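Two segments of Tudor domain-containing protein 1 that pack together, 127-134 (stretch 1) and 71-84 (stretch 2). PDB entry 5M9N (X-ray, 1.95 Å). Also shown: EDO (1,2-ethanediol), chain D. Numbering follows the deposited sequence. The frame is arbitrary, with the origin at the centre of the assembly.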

ATOM      1  N   SER A 127      -6.499 -18.749   0.308  1.00 28.36           N
ATOM      2  CA  SER A 127      -6.680 -19.875  -0.568  1.00 29.52           C
ATOM      3  C   SER A 127      -6.317 -19.534  -2.019  1.00 29.41           C
ATOM      4  O   SER A 127      -6.697 -18.465  -2.532  1.00 28.65           O
ATOM      5  CB  SER A 127      -8.149 -20.283  -0.488  1.00 30.56           C
ATOM      6  OG  SER A 127      -8.392 -21.357  -1.373  1.00 32.10           O
ATOM      7  N   LEU A 128      -5.644 -20.449  -2.713  1.00 30.01           N
ATOM      8  CA  LEU A 128      -5.440 -20.338  -4.175  1.00 30.48           C
ATOM      9  C   LEU A 128      -6.721 -20.129  -5.000  1.00 31.23           C
ATOM     10  O   LEU A 128      -6.672 -19.532  -6.089  1.00 30.23           O
ATOM     11  CB  LEU A 128      -4.657 -21.549  -4.721  1.00 31.55           C
ATOM     12  CG  LEU A 128      -3.217 -21.752  -4.259  1.00 31.30           C
ATOM     13  CD1 LEU A 128      -2.654 -23.028  -4.867  1.00 32.51           C
ATOM     14  CD2 LEU A 128      -2.328 -20.642  -4.691  1.00 31.01           C
ATOM     15  N   MET A 129      -7.860 -20.565  -4.463  1.00 32.45           N
ATOM     16  CA  MET A 129      -9.127 -20.353  -5.121  1.00 34.37           C
ATOM     17  C   MET A 129      -9.445 -18.831  -5.199  1.00 33.76           C
ATOM     18  O   MET A 129     -10.218 -18.442  -6.044  1.00 33.54           O
ATOM     19  CB  MET A 129     -10.253 -21.082  -4.394  1.00 36.70           C
ATOM     20  CG  MET A 129     -10.052 -22.575  -4.160  1.00 39.55           C
ATOM     21  SD  MET A 129     -10.416 -23.436  -5.693  1.00 44.17           S
ATOM     22  CE  MET A 129      -9.847 -25.113  -5.292  1.00 45.53           C
ATOM     23  N   ARG A 130      -8.806 -17.992  -4.367  1.00 33.02           N
ATOM     24  CA  ARG A 130      -9.082 -16.531  -4.342  1.00 33.36           C
ATOM     25  C   ARG A 130      -8.025 -15.787  -5.154  1.00 32.99           C
ATOM     26  O   ARG A 130      -8.011 -14.553  -5.161  1.00 32.01           O
ATOM     27  CB  ARG A 130      -9.266 -16.019  -2.873  1.00 33.56           C
ATOM     28  CG  ARG A 130     -10.578 -16.564  -2.296  1.00 34.76           C
ATOM     29  CD  ARG A 130     -10.891 -16.392  -0.810  1.00 35.43           C
ATOM     30  NE  ARG A 130     -11.321 -15.068  -0.630  1.00 36.57           N
ATOM     31  CZ  ARG A 130     -12.498 -14.609  -0.228  1.00 36.28           C
ATOM     32  NH1 ARG A 130     -13.504 -15.347   0.235  1.00 37.06           N
ATOM     33  NH2 ARG A 130     -12.620 -13.335  -0.276  1.00 35.96           N
ATOM     34  N   LEU A 131      -7.160 -16.511  -5.887  1.00 32.56           N
ATOM     35  CA  LEU A 131      -6.229 -15.841  -6.814  1.00 32.89           C
ATOM     36  C   LEU A 131      -6.626 -16.166  -8.254  1.00 34.05           C
ATOM     37  O   LEU A 131      -7.124 -17.237  -8.467  1.00 34.11           O
ATOM     38  CB  LEU A 131      -4.790 -16.207  -6.564  1.00 33.10           C
ATOM     39  CG  LEU A 131      -4.329 -16.222  -5.098  1.00 33.63           C
ATOM     40  CD1 LEU A 131      -2.948 -16.894  -4.976  1.00 33.94           C
ATOM     41  CD2 LEU A 131      -4.319 -14.829  -4.542  1.00 32.78           C
ATOM     42  N   CYS A 132      -6.345 -15.241  -9.188  1.00 34.03           N
ATOM     43  CA  CYS A 132      -6.765 -15.175 -10.621  1.00 35.86           C
ATOM     44  C   CYS A 132      -5.401 -14.717 -11.236  1.00 33.34           C
ATOM     45  O   CYS A 132      -4.720 -13.848 -10.650  1.00 32.34           O
ATOM     46  CB  CYS A 132      -8.065 -14.115 -10.728  1.00 38.28           C
ATOM     47  SG  CYS A 132      -8.549 -12.789 -11.981  1.00 50.21           S
ATOM     48  N   PRO A 133      -4.960 -15.243 -12.401  1.00 32.79           N
ATOM     49  CA  PRO A 133      -3.873 -14.474 -13.076  1.00 32.41           C
ATOM     50  C   PRO A 133      -4.319 -13.092 -13.601  1.00 32.15           C
ATOM     51  O   PRO A 133      -5.516 -12.849 -13.707  1.00 31.06           O
ATOM     52  CB  PRO A 133      -3.465 -15.357 -14.238  1.00 33.20           C
ATOM     53  CG  PRO A 133      -4.632 -16.259 -14.465  1.00 33.42           C
ATOM     54  CD  PRO A 133      -5.355 -16.444 -13.179  1.00 33.26           C
ATOM     55  N   ILE A 134      -3.337 -12.216 -13.853  1.00 32.36           N
ATOM     56  CA  ILE A 134      -3.556 -10.849 -14.324  1.00 33.13           C
ATOM     57  C   ILE A 134      -3.043 -10.765 -15.751  1.00 34.43           C
ATOM     58  O   ILE A 134      -2.229 -11.592 -16.188  1.00 34.70           O
ATOM     59  CB  ILE A 134      -2.863  -9.782 -13.404  1.00 32.66           C
ATOM     60  CG1 ILE A 134      -3.529  -8.388 -13.551  1.00 32.56           C
ATOM     61  CG2 ILE A 134      -1.354  -9.740 -13.636  1.00 32.69           C
ATOM     62  CD1 ILE A 134      -3.389  -7.501 -12.325  1.00 32.64           C
TER
HETATM   63  C1  EDO D 701      -5.003 -24.344  -7.291  1.00 64.36           C
HETATM   64  O1  EDO D 701      -5.367 -23.558  -8.429  1.00 66.09           O
HETATM   65  C2  EDO D 701      -6.165 -25.221  -6.859  1.00 64.57           C
HETATM   66  O2  EDO D 701      -7.354 -24.433  -6.809  1.00 65.94           O
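Stretch 2, residues 71-84: YCDQLPPRSDFYPA

Stretch 2 begins within a helix that starts earlier in the chain, and continues as an irregular loop. The nearest CA pairs come in reverse order along the two stretches, but the loop crosses obliquely and Phe-81 turns back to Leu-131 and Pro-133. Cys-72 CA is 6.6 Å from Cys-132 CA, Ser-79 CA 7.1 Å from Met-129 CA, and Phe-81 CA 7.2 Å from Leu-128 CA.

Tyr-71 points toward stretch 1. Its OH donates a hydrogen bond to Pro-133 O at 2.7 Å, and this oxygen lies at the ring edge. Cys-72 follows on the same helix. Its SG is joined to Cys-132 SG by a disulfide of 2.2 Å with chi3 of -84°, a covalent tie between segments distant in sequence. Leu-75 packs beside this bridge, with CD2 3.3 Å from Cys-132 SG. From Pro-76 to Asp-80 the chain makes little contact. Ser-79 only skirts Met-129, with OG 4.5 Å from CE.

Phe-81 returns to the interface and loses the most surface there. Pro-133 lies over one face of its ring, with CD 3.7 Å from the centroid in a CH-pi contact. Phe-81 CD2 is 4.1 Å from Leu-131 CB. Tyr-82 points its CB away, yet its ring reaches back, and CE1 comes within 3.1 Å of Leu-128 CD1. Pro-83 closes the contact, with CG 4.2 Å from Leu-131 CD1. Ala-84 is out of reach.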

ATOM      1  N   TYR A  71     -13.121  -8.498 -15.410  1.00 38.19           N
ATOM      2  CA  TYR A  71     -12.147  -9.365 -16.000  1.00 37.67           C
ATOM      3  C   TYR A  71     -12.123 -10.708 -15.277  1.00 39.23           C
ATOM      4  O   TYR A  71     -12.200 -11.754 -15.932  1.00 39.47           O
ATOM      5  CB  TYR A  71     -10.758  -8.691 -15.996  1.00 36.59           C
ATOM      6  CG  TYR A  71      -9.592  -9.654 -16.086  1.00 35.63           C
ATOM      7  CD1 TYR A  71      -9.182 -10.190 -17.312  1.00 35.77           C
ATOM      8  CD2 TYR A  71      -8.913 -10.040 -14.937  1.00 34.91           C
ATOM      9  CE1 TYR A  71      -8.113 -11.097 -17.384  1.00 35.89           C
ATOM     10  CE2 TYR A  71      -7.848 -10.954 -14.985  1.00 34.50           C
ATOM     11  CZ  TYR A  71      -7.433 -11.458 -16.197  1.00 35.05           C
ATOM     12  OH  TYR A  71      -6.384 -12.325 -16.203  1.00 34.47           O
ATOM     13  N   CYS A  72     -12.015 -10.681 -13.947  1.00 40.15           N
ATOM     14  CA  CYS A  72     -11.970 -11.924 -13.180  1.00 42.05           C
ATOM     15  C   CYS A  72     -13.249 -12.738 -13.294  1.00 43.58           C
ATOM     16  O   CYS A  72     -13.179 -13.955 -13.290  1.00 43.46           O
ATOM     17  CB  CYS A  72     -11.611 -11.683 -11.710  1.00 43.22           C
ATOM     18  SG  CYS A  72      -9.912 -11.088 -11.512  1.00 43.84           S
ATOM     19  N   ASP A  73     -14.397 -12.076 -13.490  1.00 45.79           N
ATOM     20  CA  ASP A  73     -15.662 -12.808 -13.733  1.00 48.48           C
ATOM     21  C   ASP A  73     -15.726 -13.645 -15.008  1.00 48.50           C
ATOM     22  O   ASP A  73     -16.516 -14.580 -15.082  1.00 50.12           O
ATOM     23  CB  ASP A  73     -16.864 -11.854 -13.667  1.00 50.02           C
ATOM     24  CG  ASP A  73     -17.111 -11.349 -12.264  1.00 51.62           C
ATOM     25  OD1 ASP A  73     -16.444 -11.783 -11.302  1.00 52.83           O
ATOM     26  OD2 ASP A  73     -17.946 -10.465 -12.096  1.00 56.05           O
ATOM     27  N   GLN A  74     -14.908 -13.321 -15.996  1.00 48.71           N
ATOM     28  CA  GLN A  74     -14.856 -14.067 -17.236  1.00 50.39           C
ATOM     29  C   GLN A  74     -13.890 -15.210 -17.233  1.00 52.61           C
ATOM     30  O   GLN A  74     -13.842 -15.974 -18.213  1.00 53.93           O
ATOM     31  CB  GLN A  74     -14.478 -13.164 -18.363  1.00 50.82           C
ATOM     32  CG  GLN A  74     -15.553 -12.143 -18.625  1.00 52.18           C
ATOM     33  CD  GLN A  74     -15.107 -11.239 -19.720  1.00 54.23           C
ATOM     34  OE1 GLN A  74     -15.247 -11.573 -20.889  1.00 57.94           O
ATOM     35  NE2 GLN A  74     -14.513 -10.107 -19.357  1.00 54.33           N
ATOM     36  N   LEU A  75     -13.104 -15.324 -16.170  1.00 54.80           N
ATOM     37  CA  LEU A  75     -12.198 -16.464 -15.997  1.00 58.13           C
ATOM     38  C   LEU A  75     -12.998 -17.620 -15.364  1.00 63.02           C
ATOM     39  O   LEU A  75     -13.578 -17.441 -14.280  1.00 60.56           O
ATOM     40  CB  LEU A  75     -10.987 -16.100 -15.106  1.00 56.25           C
ATOM     41  CG  LEU A  75      -9.756 -15.399 -15.711  1.00 54.98           C
ATOM     42  CD1 LEU A  75     -10.099 -14.304 -16.685  1.00 55.29           C
ATOM     43  CD2 LEU A  75      -8.907 -14.799 -14.608  1.00 54.42           C
ATOM     44  N   PRO A  76     -13.023 -18.805 -16.026  1.00 70.64           N
ATOM     45  CA  PRO A  76     -13.726 -19.934 -15.421  1.00 75.19           C
ATOM     46  C   PRO A  76     -12.827 -20.469 -14.312  1.00 77.68           C
ATOM     47  O   PRO A  76     -11.927 -21.247 -14.612  1.00 78.21           O
ATOM     48  CB  PRO A  76     -13.849 -20.930 -16.583  1.00 75.66           C
ATOM     49  CG  PRO A  76     -12.680 -20.636 -17.477  1.00 74.38           C
ATOM     50  CD  PRO A  76     -12.181 -19.246 -17.156  1.00 71.64           C
ATOM     51  N   PRO A  77     -13.060 -20.055 -13.039  1.00 80.73           N
ATOM     52  CA  PRO A  77     -12.028 -20.090 -11.988  1.00 80.68           C
ATOM     53  C   PRO A  77     -11.664 -21.507 -11.476  1.00 80.97           C
ATOM     54  O   PRO A  77     -11.656 -21.763 -10.264  1.00 78.24           O
ATOM     55  CB  PRO A  77     -12.660 -19.235 -10.883  1.00 80.46           C
ATOM     56  CG  PRO A  77     -14.108 -19.573 -10.980  1.00 81.06           C
ATOM     57  CD  PRO A  77     -14.397 -19.841 -12.443  1.00 81.43           C
ATOM     58  N   ARG A  78     -11.317 -22.389 -12.415  1.00 83.15           N
ATOM     59  CA  ARG A  78     -11.025 -23.789 -12.148  1.00 83.93           C
ATOM     60  C   ARG A  78      -9.524 -24.031 -12.311  1.00 81.09           C
ATOM     61  O   ARG A  78      -9.037 -24.432 -13.376  1.00 80.40           O
ATOM     62  CB  ARG A  78     -11.856 -24.714 -13.054  1.00 87.22           C
ATOM     63  CG  ARG A  78     -11.693 -26.221 -12.793  1.00 87.41           C
ATOM     64  CD  ARG A  78     -12.978 -26.902 -12.303  1.00 89.88           C
ATOM     65  NE  ARG A  78     -12.999 -28.355 -12.561  1.00 90.77           N
ATOM     66  CZ  ARG A  78     -14.048 -29.169 -12.367  1.00 90.92           C
ATOM     67  NH1 ARG A  78     -15.211 -28.714 -11.898  1.00 91.67           N
ATOM     68  NH2 ARG A  78     -13.936 -30.463 -12.650  1.00 89.98           N
ATOM     69  N   SER A  79      -8.811 -23.679 -11.244  1.00 76.04           N
ATOM     70  CA  SER A  79      -7.705 -24.491 -10.707  1.00 76.71           C
ATOM     71  C   SER A  79      -6.372 -24.561 -11.487  1.00 72.88           C
ATOM     72  O   SER A  79      -6.273 -24.156 -12.646  1.00 69.69           O
ATOM     73  CB  SER A  79      -8.213 -25.931 -10.394  1.00 77.24           C
ATOM     74  OG  SER A  79      -9.457 -25.928  -9.690  1.00 76.02           O
ATOM     75  N   ASP A  80      -5.354 -25.095 -10.807  1.00 71.21           N
ATOM     76  CA  ASP A  80      -3.985 -25.218 -11.328  1.00 68.89           C
ATOM     77  C   ASP A  80      -3.283 -23.849 -11.518  1.00 62.75           C
ATOM     78  O   ASP A  80      -2.245 -23.785 -12.180  1.00 64.78           O
ATOM     79  CB  ASP A  80      -3.944 -26.077 -12.623  1.00 71.84           C
ATOM     80  CG  ASP A  80      -2.702 -27.012 -12.700  1.00 75.97           C
ATOM     81  OD1 ASP A  80      -1.585 -26.613 -12.267  1.00 78.28           O
ATOM     82  OD2 ASP A  80      -2.851 -28.160 -13.203  1.00 76.72           O
ATOM     83  N   PHE A  81      -3.810 -22.765 -10.923  1.00 56.03           N
ATOM     84  CA  PHE A  81      -3.076 -21.480 -10.890  1.00 48.79           C
ATOM     85  C   PHE A  81      -2.158 -21.444  -9.661  1.00 46.33           C
ATOM     86  O   PHE A  81      -2.593 -21.498  -8.514  1.00 46.16           O
ATOM     87  CB  PHE A  81      -3.999 -20.256 -10.982  1.00 46.99           C
ATOM     88  CG  PHE A  81      -3.253 -18.946 -11.043  1.00 44.84           C
ATOM     89  CD1 PHE A  81      -2.245 -18.735 -12.000  1.00 44.34           C
ATOM     90  CD2 PHE A  81      -3.519 -17.925 -10.113  1.00 43.14           C
ATOM     91  CE1 PHE A  81      -1.532 -17.521 -12.047  1.00 43.66           C
ATOM     92  CE2 PHE A  81      -2.808 -16.723 -10.165  1.00 42.19           C
ATOM     93  CZ  PHE A  81      -1.826 -16.520 -11.133  1.00 42.52           C
ATOM     94  N   TYR A  82      -0.869 -21.417  -9.947  1.00 43.51           N
ATOM     95  CA  TYR A  82       0.159 -21.420  -8.975  1.00 41.97           C
ATOM     96  C   TYR A  82       1.122 -20.349  -9.414  1.00 40.50           C
ATOM     97  O   TYR A  82       2.122 -20.641 -10.088  1.00 41.66           O
ATOM     98  CB  TYR A  82       0.868 -22.796  -8.899  1.00 43.32           C
ATOM     99  CG  TYR A  82       0.026 -23.867  -8.272  1.00 44.29           C
ATOM    100  CD1 TYR A  82       0.031 -24.076  -6.895  1.00 44.87           C
ATOM    101  CD2 TYR A  82      -0.764 -24.701  -9.063  1.00 46.44           C
ATOM    102  CE1 TYR A  82      -0.768 -25.068  -6.324  1.00 46.38           C
ATOM    103  CE2 TYR A  82      -1.557 -25.703  -8.506  1.00 48.11           C
ATOM    104  CZ  TYR A  82      -1.562 -25.880  -7.140  1.00 48.16           C
ATOM    105  OH  TYR A  82      -2.350 -26.879  -6.606  1.00 50.46           O
ATOM    106  N   PRO A  83       0.871 -19.091  -8.978  1.00 37.95           N
ATOM    107  CA  PRO A  83       1.828 -18.027  -9.253  1.00 36.83           C
ATOM    108  C   PRO A  83       3.158 -18.213  -8.538  1.00 36.34           C
ATOM    109  O   PRO A  83       3.212 -18.878  -7.487  1.00 35.91           O
ATOM    110  CB  PRO A  83       1.087 -16.782  -8.760  1.00 35.82           C
ATOM    111  CG  PRO A  83       0.184 -17.269  -7.687  1.00 35.80           C
ATOM    112  CD  PRO A  83      -0.287 -18.602  -8.218  1.00 36.56           C
ATOM    113  N   ALA A  84       4.212 -17.627  -9.102  1.00 36.23           N
ATOM    114  CA  ALA A  84       5.521 -17.657  -8.523  1.00 37.06           C
ATOM    115  C   ALA A  84       5.640 -16.565  -7.524  1.00 37.13           C
ATOM    116  O   ALA A  84       4.863 -15.567  -7.596  1.00 35.51           O
ATOM    117  CB  ALA A  84       6.616 -17.507  -9.589  1.00 37.96           C
TER